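Local atomic coordinates of GTP pyrophosphokinase YjbM (Bacillus subtilis PY79, PDB entry 5F2V), a protein that makes the alarmones pppGpp and ppGpp by transferring pyrophosphate from ATP to GTP or GDP, as a cooperative, allosterically regulated homotetramer. Residues D33-I38 against M77-D82; D70-R75 against V134-Q139; G113-H118 against I140-M145. All coordinates share one frame; numbering follows the deposited sequence.

Interaction 1: D33-I38 against M77-D82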
loop_
_atom_site.group_PDB
_atom_site.type_symbol
_atom_site.label_atom_id
_atom_site.label_comp_id
_atom_site.label_asym_id
_atom_site.label_seq_id
_atom_site.Cartn_x
_atom_site.Cartn_y
_atom_site.Cartn_z
ATOM N N ASP C 33 -10.314 15.867 -14.997
ATOM C CA ASP C 33 -10.878 16.763 -13.986
ATOM C C ASP C 33 -12.399 16.579 -13.901
ATOM O O ASP C 33 -13.078 17.224 -13.093
ATOM C CB ASP C 33 -10.509 18.218 -14.281
ATOM C CG ASP C 33 -9.808 18.886 -13.107
ATOM O OD1 ASP C 33 -9.310 18.165 -12.215
ATOM O OD2 ASP C 33 -9.751 20.133 -13.081
ATOM N N ASP C 34 -12.912 15.676 -14.737
ATOM C CA ASP C 34 -14.316 15.302 -14.758
ATOM C C ASP C 34 -14.636 14.514 -13.487
ATOM O O ASP C 34 -13.728 13.959 -12.855
ATOM C CB ASP C 34 -14.625 14.483 -16.020
ATOM C CG ASP C 34 -16.107 14.343 -16.273
ATOM O OD1 ASP C 34 -16.877 15.099 -15.657
ATOM O OD2 ASP C 34 -16.503 13.487 -17.091
ATOM N N HIS C 35 -15.912 14.484 -13.109
ATOM C CA HIS C 35 -16.346 13.780 -11.908
ATOM C C HIS C 35 -16.090 12.279 -12.054
ATOM O O HIS C 35 -16.526 11.647 -13.021
ATOM C CB HIS C 35 -17.829 14.066 -11.622
ATOM C CG HIS C 35 -18.521 13.010 -10.810
ATOM N ND1 HIS C 35 -18.359 12.886 -9.445
ATOM C CD2 HIS C 35 -19.395 12.036 -11.173
ATOM C CE1 HIS C 35 -19.095 11.878 -9.006
ATOM N NE2 HIS C 35 -19.727 11.342 -10.035
ATOM N N SER C 36 -15.346 11.725 -11.104
ATOM C CA SER C 36 -15.119 10.299 -11.066
ATOM C C SER C 36 -16.392 9.628 -10.619
ATOM O O SER C 36 -16.951 10.012 -9.613
ATOM C CB SER C 36 -13.977 9.961 -10.114
ATOM O OG SER C 36 -13.739 8.568 -10.075
ATOM N N PRO C 37 -16.866 8.617 -11.357
ATOM C CA PRO C 37 -18.059 7.905 -10.862
ATOM C C PRO C 37 -17.770 7.089 -9.604
ATOM O O PRO C 37 -18.688 6.609 -8.945
ATOM C CB PRO C 37 -18.429 6.982 -12.026
ATOM C CG PRO C 37 -17.151 6.815 -12.804
ATOM C CD PRO C 37 -16.381 8.089 -12.647
ATOM N N ILE C 38 -16.489 6.929 -9.285
ATOM C CA ILE C 38 -16.063 6.072 -8.190
ATOM C C ILE C 38 -15.403 6.880 -7.090
ATOM O O ILE C 38 -14.431 7.591 -7.326
ATOM C CB ILE C 38 -15.072 4.990 -8.671
ATOM C CG1 ILE C 38 -15.713 4.095 -9.730
ATOM C CG2 ILE C 38 -14.588 4.157 -7.504
ATOM C CD1 ILE C 38 -15.288 2.656 -9.598
ATOM N N MET C 77 -17.886 2.388 -4.202
ATOM C CA MET C 77 -18.708 3.449 -3.606
ATOM C C MET C 77 -18.751 4.712 -4.477
ATOM O O MET C 77 -17.722 5.123 -5.041
ATOM C CB MET C 77 -18.189 3.799 -2.214
ATOM C CG MET C 77 -19.147 3.480 -1.080
ATOM S SD MET C 77 -19.015 1.799 -0.447
ATOM C CE MET C 77 -17.332 1.778 0.142
ATOM N N CYS C 78 -19.940 5.314 -4.601
ATOM C CA CYS C 78 -20.107 6.525 -5.408
ATOM C C CYS C 78 -20.870 7.601 -4.680
ATOM O O CYS C 78 -21.638 7.318 -3.763
ATOM C CB CYS C 78 -20.835 6.245 -6.720
ATOM S SG CYS C 78 -21.059 4.515 -7.181
ATOM N N GLN C 79 -20.665 8.845 -5.107
ATOM C CA GLN C 79 -21.381 9.980 -4.535
ATOM C C GLN C 79 -22.852 9.905 -4.899
ATOM O O GLN C 79 -23.718 10.046 -4.037
ATOM C CB GLN C 79 -20.781 11.300 -5.018
ATOM C CG GLN C 79 -19.501 11.698 -4.294
ATOM C CD GLN C 79 -18.724 12.785 -5.020
ATOM O OE1 GLN C 79 -18.991 13.083 -6.183
ATOM N NE2 GLN C 79 -17.744 13.371 -4.338
ATOM N N PHE C 80 -23.122 9.633 -6.172
ATOM C CA PHE C 80 -24.456 9.779 -6.737
ATOM C C PHE C 80 -25.100 8.478 -7.234
ATOM O O PHE C 80 -24.471 7.676 -7.911
ATOM C CB PHE C 80 -24.402 10.792 -7.880
ATOM C CG PHE C 80 -23.801 12.112 -7.486
ATOM C CD1 PHE C 80 -24.489 12.983 -6.662
ATOM C CD2 PHE C 80 -22.555 12.487 -7.945
ATOM C CE1 PHE C 80 -23.937 14.199 -6.295
ATOM C CE2 PHE C 80 -22.004 13.692 -7.587
ATOM C CZ PHE C 80 -22.697 14.555 -6.757
ATOM N N VAL C 81 -26.363 8.287 -6.882
ATOM C CA VAL C 81 -27.200 7.233 -7.439
ATOM C C VAL C 81 -26.907 6.991 -8.914
ATOM O O VAL C 81 -26.784 5.854 -9.352
ATOM C CB VAL C 81 -28.720 7.582 -7.294
ATOM C CG1 VAL C 81 -29.572 6.669 -8.153
ATOM C CG2 VAL C 81 -29.146 7.492 -5.863
ATOM N N ASP C 82 -26.802 8.073 -9.675
ATOM C CA ASP C 82 -26.742 7.964 -11.122
ATOM C C ASP C 82 -25.378 7.471 -11.544
ATOM O O ASP C 82 -25.174 7.046 -12.679
ATOM C CB ASP C 82 -27.072 9.302 -11.782
ATOM C CG ASP C 82 -28.576 9.468 -12.039
ATOM O OD1 ASP C 82 -29.363 9.690 -11.072
ATOM O OD2 ASP C 82 -28.969 9.359 -13.223
#

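Interaction 2: D70-R75 against V134-Q139. With MG (magnesium ion), chain R; APC (diphosphomethylphosphonic acid adenosyl ester), chain Q.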
loop_
_atom_site.group_PDB
_atom_site.type_symbol
_atom_site.label_atom_id
_atom_site.label_comp_id
_atom_site.label_asym_id
_atom_site.label_seq_id
_atom_site.Cartn_x
_atom_site.Cartn_y
_atom_site.Cartn_z
ATOM N N ASP C 70 -19.965 -14.981 -3.245
ATOM C CA ASP C 70 -19.406 -13.820 -2.551
ATOM C C ASP C 70 -18.260 -14.169 -1.607
ATOM O O ASP C 70 -17.985 -13.433 -0.670
ATOM C CB ASP C 70 -20.509 -13.107 -1.775
ATOM C CG ASP C 70 -20.832 -13.806 -0.483
ATOM O OD1 ASP C 70 -21.331 -14.945 -0.541
ATOM O OD2 ASP C 70 -20.570 -13.230 0.600
ATOM N N ILE C 71 -17.592 -15.292 -1.845
ATOM C CA ILE C 71 -16.392 -15.610 -1.073
ATOM C C ILE C 71 -15.348 -14.526 -1.291
ATOM O O ILE C 71 -14.565 -14.194 -0.415
ATOM C CB ILE C 71 -15.818 -16.951 -1.456
ATOM C CG1 ILE C 71 -16.861 -18.039 -1.246
ATOM C CG2 ILE C 71 -14.599 -17.243 -0.609
ATOM C CD1 ILE C 71 -16.324 -19.421 -1.469
ATOM N N ALA C 72 -15.366 -13.971 -2.486
ATOM C CA ALA C 72 -14.521 -12.864 -2.836
ATOM C C ALA C 72 -15.431 -11.698 -3.077
ATOM O O ALA C 72 -16.323 -11.776 -3.916
ATOM C CB ALA C 72 -13.694 -13.182 -4.094
ATOM N N GLY C 73 -15.224 -10.607 -2.360
ATOM C CA GLY C 73 -16.102 -9.484 -2.558
ATOM C C GLY C 73 -15.351 -8.201 -2.775
ATOM O O GLY C 73 -14.307 -7.977 -2.166
ATOM N N LEU C 74 -15.883 -7.364 -3.657
ATOM C CA LEU C 74 -15.455 -5.983 -3.745
ATOM C C LEU C 74 -16.654 -5.044 -3.593
ATOM O O LEU C 74 -17.790 -5.402 -3.884
ATOM C CB LEU C 74 -14.732 -5.716 -5.060
ATOM C CG LEU C 74 -13.246 -6.072 -5.123
ATOM C CD1 LEU C 74 -13.078 -7.524 -5.515
ATOM C CD2 LEU C 74 -12.536 -5.152 -6.100
ATOM N N ARG C 75 -16.389 -3.836 -3.121
ATOM C CA ARG C 75 -17.439 -2.856 -2.928
ATOM C C ARG C 75 -17.000 -1.523 -3.506
ATOM O O ARG C 75 -16.002 -0.949 -3.082
ATOM C CB ARG C 75 -17.782 -2.717 -1.451
ATOM C CG ARG C 75 -18.947 -1.772 -1.181
ATOM C CD ARG C 75 -19.375 -1.791 0.283
ATOM N NE ARG C 75 -19.876 -3.102 0.685
ATOM C CZ ARG C 75 -19.702 -3.597 1.898
ATOM N NH1 ARG C 75 -19.044 -2.880 2.793
ATOM N NH2 ARG C 75 -20.170 -4.797 2.216
ATOM N N VAL C 134 -12.887 -17.874 -10.831
ATOM C CA VAL C 134 -13.475 -17.687 -9.499
ATOM C C VAL C 134 -14.606 -16.666 -9.522
ATOM O O VAL C 134 -14.548 -15.660 -10.240
ATOM C CB VAL C 134 -12.407 -17.265 -8.452
ATOM C CG1 VAL C 134 -11.237 -18.254 -8.461
ATOM C CG2 VAL C 134 -11.919 -15.859 -8.704
ATOM N N LEU C 135 -15.656 -16.948 -8.772
ATOM C CA LEU C 135 -16.736 -15.979 -8.655
ATOM C C LEU C 135 -16.264 -14.815 -7.802
ATOM O O LEU C 135 -15.584 -15.004 -6.782
ATOM C CB LEU C 135 -17.994 -16.617 -8.064
ATOM C CG LEU C 135 -18.569 -17.642 -9.032
ATOM C CD1 LEU C 135 -19.584 -18.515 -8.344
ATOM C CD2 LEU C 135 -19.141 -16.948 -10.271
ATOM N N VAL C 136 -16.598 -13.610 -8.251
ATOM C CA VAL C 136 -16.356 -12.415 -7.468
ATOM C C VAL C 136 -17.600 -11.558 -7.464
ATOM O O VAL C 136 -18.087 -11.185 -8.533
ATOM C CB VAL C 136 -15.194 -11.589 -8.008
ATOM C CG1 VAL C 136 -15.068 -10.296 -7.201
ATOM C CG2 VAL C 136 -13.893 -12.396 -7.977
ATOM N N GLU C 137 -18.112 -11.245 -6.275
ATOM C CA GLU C 137 -19.251 -10.340 -6.165
ATOM C C GLU C 137 -18.788 -8.895 -6.050
ATOM O O GLU C 137 -17.977 -8.561 -5.194
ATOM C CB GLU C 137 -20.127 -10.702 -4.964
ATOM C CG GLU C 137 -21.388 -9.857 -4.854
ATOM C CD GLU C 137 -21.922 -9.798 -3.441
ATOM O OE1 GLU C 137 -21.357 -9.021 -2.648
ATOM O OE2 GLU C 137 -22.902 -10.517 -3.117
ATOM N N ILE C 138 -19.317 -8.036 -6.911
ATOM C CA ILE C 138 -18.997 -6.612 -6.880
ATOM C C ILE C 138 -20.208 -5.776 -6.489
ATOM O O ILE C 138 -21.100 -5.528 -7.306
ATOM C CB ILE C 138 -18.490 -6.111 -8.232
ATOM C CG1 ILE C 138 -17.174 -6.793 -8.579
ATOM C CG2 ILE C 138 -18.287 -4.603 -8.207
ATOM C CD1 ILE C 138 -16.661 -6.390 -9.913
ATOM N N GLN C 139 -20.226 -5.323 -5.242
ATOM C CA GLN C 139 -21.273 -4.431 -4.788
ATOM C C GLN C 139 -21.099 -3.014 -5.342
ATOM O O GLN C 139 -19.999 -2.591 -5.640
ATOM C CB GLN C 139 -21.308 -4.412 -3.263
ATOM C CG GLN C 139 -21.870 -5.690 -2.664
ATOM C CD GLN C 139 -21.644 -5.772 -1.175
ATOM O OE1 GLN C 139 -21.125 -4.840 -0.547
ATOM N NE2 GLN C 139 -22.031 -6.889 -0.592
HETATM MG MG MG R . -22.441 -11.166 -0.718
HETATM P PG APC Q . -24.337 -12.780 3.426
HETATM O O1G APC Q . -24.589 -13.746 2.338
HETATM O O2G APC Q . -25.486 -12.907 4.356
HETATM O O3G APC Q . -23.133 -13.383 4.042
HETATM P PB APC Q . -22.973 -11.094 1.753
HETATM O O1B APC Q . -23.418 -10.007 0.778
HETATM O O2B APC Q . -22.841 -12.397 0.982
HETATM O O3B APC Q . -24.112 -11.306 2.885
HETATM P PA APC Q . -21.509 -10.431 4.344
HETATM O O1A APC Q . -21.917 -8.977 4.490
HETATM O O2A APC Q . -22.782 -11.014 4.825
HETATM C C3A APC Q . -21.427 -10.530 2.521
HETATM O "O5'" APC Q . -20.106 -11.009 5.124
HETATM C "C5'" APC Q . -19.414 -10.458 6.271
HETATM C "C4'" APC Q . -18.552 -9.155 6.209
HETATM O "O4'" APC Q . -17.932 -8.807 4.915
HETATM C "C3'" APC Q . -19.163 -7.809 6.525
HETATM O "O3'" APC Q . -18.255 -6.963 7.293
HETATM C "C2'" APC Q . -19.352 -7.017 5.299
HETATM O "O2'" APC Q . -19.355 -5.584 5.555
HETATM C "C1'" APC Q . -18.181 -7.401 4.501
HETATM N N9 APC Q . -18.429 -7.448 3.108
HETATM C C8 APC Q . -19.283 -8.330 2.702
HETATM N N7 APC Q . -19.419 -8.336 1.331
HETATM C C5 APC Q . -18.469 -7.313 0.906
HETATM C C6 APC Q . -18.066 -6.798 -0.346
HETATM N N6 APC Q . -18.637 -7.250 -1.573
HETATM N N1 APC Q . -17.133 -5.842 -0.341
HETATM C C2 APC Q . -16.602 -5.382 0.801
HETATM N N3 APC Q . -16.920 -5.822 2.034
HETATM C C4 APC Q . -17.849 -6.781 2.121
HETATM O O HOH W 1 -21.005 -9.516 -0.258
HETATM O O HOH W 2 -24.158 -12.573 -1.419
#

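Interaction 3: G113-H118 against I140-M145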
loop_
_atom_site.group_PDB
_atom_site.type_symbol
_atom_site.label_atom_id
_atom_site.label_comp_id
_atom_site.label_asym_id
_atom_site.label_seq_id
_atom_site.Cartn_x
_atom_site.Cartn_y
_atom_site.Cartn_z
ATOM N N GLY C 113 -34.154 1.438 -1.766
ATOM C CA GLY C 113 -34.538 2.470 -2.707
ATOM C C GLY C 113 -33.540 2.533 -3.842
ATOM O O GLY C 113 -33.279 3.605 -4.401
ATOM N N TYR C 114 -32.970 1.368 -4.166
ATOM C CA TYR C 114 -32.028 1.222 -5.275
ATOM C C TYR C 114 -30.763 2.054 -5.076
ATOM O O TYR C 114 -30.253 2.649 -6.025
ATOM C CB TYR C 114 -32.705 1.606 -6.591
ATOM C CG TYR C 114 -34.018 0.891 -6.795
ATOM C CD1 TYR C 114 -34.049 -0.479 -7.070
ATOM C CD2 TYR C 114 -35.234 1.576 -6.693
ATOM C CE1 TYR C 114 -35.250 -1.143 -7.245
ATOM C CE2 TYR C 114 -36.441 0.917 -6.870
ATOM C CZ TYR C 114 -36.443 -0.440 -7.147
ATOM O OH TYR C 114 -37.636 -1.104 -7.333
ATOM N N ARG C 115 -30.265 2.100 -3.844
ATOM C CA ARG C 115 -29.007 2.780 -3.572
ATOM C C ARG C 115 -27.902 1.741 -3.356
ATOM O O ARG C 115 -26.719 2.076 -3.317
ATOM C CB ARG C 115 -29.148 3.708 -2.369
ATOM C CG ARG C 115 -30.281 4.736 -2.533
ATOM C CD ARG C 115 -30.487 5.608 -1.285
ATOM N NE ARG C 115 -30.792 4.833 -0.083
ATOM C CZ ARG C 115 -30.238 5.087 1.094
ATOM N NH1 ARG C 115 -29.374 6.086 1.185
ATOM N NH2 ARG C 115 -30.543 4.365 2.172
ATOM N N SER C 116 -28.313 0.476 -3.244
ATOM C CA SER C 116 -27.410 -0.666 -3.132
ATOM C C SER C 116 -27.717 -1.651 -4.247
ATOM O O SER C 116 -28.860 -2.025 -4.441
ATOM C CB SER C 116 -27.553 -1.329 -1.756
ATOM O OG SER C 116 -27.352 -2.726 -1.820
ATOM N N TYR C 117 -26.688 -2.044 -4.987
ATOM C CA TYR C 117 -26.802 -2.911 -6.161
ATOM C C TYR C 117 -25.571 -3.786 -6.219
ATOM O O TYR C 117 -24.609 -3.552 -5.503
ATOM C CB TYR C 117 -26.917 -2.080 -7.442
ATOM C CG TYR C 117 -27.175 -2.830 -8.741
ATOM C CD1 TYR C 117 -28.445 -3.272 -9.066
ATOM C CD2 TYR C 117 -26.159 -3.047 -9.667
ATOM C CE1 TYR C 117 -28.700 -3.933 -10.261
ATOM C CE2 TYR C 117 -26.409 -3.710 -10.874
ATOM C CZ TYR C 117 -27.686 -4.141 -11.158
ATOM O OH TYR C 117 -27.979 -4.793 -12.330
ATOM N N HIS C 118 -25.579 -4.790 -7.077
ATOM C CA HIS C 118 -24.449 -5.679 -7.133
ATOM C C HIS C 118 -24.541 -6.541 -8.388
ATOM O O HIS C 118 -25.614 -6.678 -8.971
ATOM C CB HIS C 118 -24.394 -6.524 -5.853
ATOM C CG HIS C 118 -25.294 -7.721 -5.874
ATOM N ND1 HIS C 118 -24.855 -8.977 -6.232
ATOM C CD2 HIS C 118 -26.611 -7.851 -5.595
ATOM C CE1 HIS C 118 -25.859 -9.832 -6.167
ATOM N NE2 HIS C 118 -26.938 -9.176 -5.784
ATOM N N ILE C 140 -22.201 -2.294 -5.495
ATOM C CA ILE C 140 -22.167 -0.882 -5.846
ATOM C C ILE C 140 -23.196 -0.096 -5.003
ATOM O O ILE C 140 -24.403 -0.317 -5.100
ATOM C CB ILE C 140 -22.432 -0.681 -7.337
ATOM C CG1 ILE C 140 -21.710 -1.753 -8.140
ATOM C CG2 ILE C 140 -21.991 0.702 -7.786
ATOM C CD1 ILE C 140 -21.921 -1.597 -9.620
ATOM N N ARG C 141 -22.688 0.806 -4.163
ATOM C CA ARG C 141 -23.474 1.525 -3.167
ATOM C C ARG C 141 -23.186 3.015 -3.242
ATOM O O ARG C 141 -22.124 3.426 -3.712
ATOM C CB ARG C 141 -23.134 1.031 -1.772
ATOM C CG ARG C 141 -23.304 -0.440 -1.576
ATOM C CD ARG C 141 -22.653 -0.846 -0.288
ATOM N NE ARG C 141 -23.168 -2.120 0.178
ATOM C CZ ARG C 141 -23.147 -2.499 1.455
ATOM N NH1 ARG C 141 -22.630 -1.702 2.397
ATOM N NH2 ARG C 141 -23.648 -3.679 1.801
ATOM N N THR C 142 -24.114 3.835 -2.777
ATOM C CA THR C 142 -23.772 5.226 -2.532
ATOM C C THR C 142 -23.007 5.315 -1.208
ATOM O O THR C 142 -23.226 4.508 -0.299
ATOM C CB THR C 142 -25.013 6.119 -2.473
ATOM O OG1 THR C 142 -25.937 5.578 -1.516
ATOM C CG2 THR C 142 -25.688 6.190 -3.829
ATOM N N LEU C 143 -22.104 6.279 -1.106
ATOM C CA LEU C 143 -21.505 6.624 0.178
ATOM C C LEU C 143 -22.531 6.689 1.304
ATOM O O LEU C 143 -22.289 6.164 2.392
ATOM C CB LEU C 143 -20.796 7.964 0.099
ATOM C CG LEU C 143 -19.511 8.070 -0.694
ATOM C CD1 LEU C 143 -19.172 9.547 -0.819
ATOM C CD2 LEU C 143 -18.451 7.339 0.072
ATOM N N ALA C 144 -23.672 7.330 1.047
ATOM C CA ALA C 144 -24.700 7.471 2.087
ATOM C C ALA C 144 -25.306 6.131 2.511
ATOM O O ALA C 144 -25.364 5.811 3.708
ATOM C CB ALA C 144 -25.796 8.415 1.624
ATOM N N MET C 145 -25.756 5.347 1.533
ATOM C CA MET C 145 -26.291 4.023 1.833
ATOM C C MET C 145 -25.251 3.173 2.562
ATOM O O MET C 145 -25.585 2.470 3.520
ATOM C CB MET C 145 -26.737 3.314 0.558
ATOM C CG MET C 145 -28.005 2.471 0.714
ATOM S SD MET C 145 -27.747 0.796 1.352
ATOM C CE MET C 145 -26.089 0.434 0.720
#

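Interaction 1: D33-I38 against M77-D82
The ring of H35 meets F80 and Q79 together. F80 turns an edge toward the imidazole face in an offset edge-to-face stack, the centroids 5.3 Å apart and the planes at 62°. Q79 approaches at the rim instead: its amide lies almost flat with the imidazole, 13° between planes, and OE1 sits 3.1 Å from H35 CE1. With CG anti to the backbone N (chi1 156°), H35 swings its ring out of the loop to reach both. Farther along the loop, the P37 carbonyl oxygen lies beside C78 CB, and I38 passes the M77 carbonyl where strand 72-78 ends. D83 of helix 81-93 holds H35 and F80 in place, its OD2 accepting from both H35 NE2 and F80 N. Behind P37 stands the same helix, while M185 and R189 of helix 165-192 pack against F80. Q79 packs on F147 and F80 on I151 of a second subunit. Cutting H35 back to alanine is likely to leave the F80 edge without its aromatic partner and D83 OD2 with one donor fewer. H35 has its polar partner in D83, so the direct contact between the loop leading into strand 40-45 and the strand end is mainly ring packing.

Interaction 2: D70-R75 against V134-Q139
Parallel backbone pairing joins A72-R75 to V136-Q139. E137 N donates to A72 O (3.0 Å), L74 N to E137 O (2.9 Å) and Q139 N to L74 O (2.8 Å). On the face carrying L74 and I138, L74 CD1 packs on V136 CG1 at 3.8 Å. These are two neighbouring inner strands of the mixed sheet in the RelA/SpoT synthetase domain, a nucleotidyltransferase-like fold, and the opposite face, with G73, E137, R75 and Q139, carries the ATP analogue. There R75, with CG anti to the backbone N (chi1 -176°) and a bend at chi3, runs beside Q139, guanidinium and amide 8° from coplanar; Q139 OE1 accepts a hydrogen bond from R75 NE, modelled very short, and a weak one from NH2. The pairing fixes how the guanidinium is turned, adenine N3 lying over one face toward its rim. The adenine N6 donates to L74 O at 3.1 Å, and a CB at G73 would probably run into that amino group. The probable proton acceptor E137 binds the magnesium ion through OE2 (2.5 Å), beside two phosphate oxygens and two waters. D70, a known magnesium-binding residue, does not coordinate it here; its carboxylate is salt-bridged to K46, K54 and R44.

Interaction 3: G113-H118 against I140-M145
At the open end of the beta hairpin built from strands 116-127 and 130-142, S116 and Y117 pair antiparallel with R141 and I140, just before the second strand passes into helix 143-158. Y117 and I140 form a hydrogen-bonded pair: Y117 N gives to I140 O at 2.9 Å, and I140 N gives to Y117 O at 2.7 Å. S116 and R141 make the neighbouring non-hydrogen-bonded pair, and the ladder closes with T142 N on R115 O. On one face the Y117 ring turns its edge to I140 CD1, while I84, V87 and L91 of helix 81-93 cover I140. On the other, S116 CB touches M145 CE at 3.4 Å. H118, which binds the alarmone product, lies on the first strand, its ring meeting H109 and Y105. T142 is the N-cap of helix 143-158, its OG1 set between backbone N and carbonyl carbon (chi1 53°) and accepting from M145 N at 3.1 Å. D182 of helix 165-192 ties both sides together, salt-bridged to R115 NH1 and hydrogen-bonded to T142 OG1. Bent at chi3, R115 lays its guanidinium beneath the methionine, and M145 CG sits 3.4 Å above the guanidinium plane, over its centre.

How the interactions relate
All three contacts reach one mixed sheet in which strand 72-78 lies beside 130-142, and 130-142 beside 116-127. Interactions 1 and 2 share strand 72-78, one near its end and the other near its start, with centres about 21 Å apart. Interactions 2 and 3 share strand 130-142, centres about 16 Å apart, and meet where R75 packs on R141 and H118 on E137. Interactions 1 and 3, about 12 Å apart, are joined by probable backbone hydrogen bonds of C78 to R141 and L143. Along the chain interaction 1 closes before 3 opens, while 2 crosses both. The sheet thus links the ATP site to the end near N146 and F40, which bind the allosteric alarmone shared between subunits.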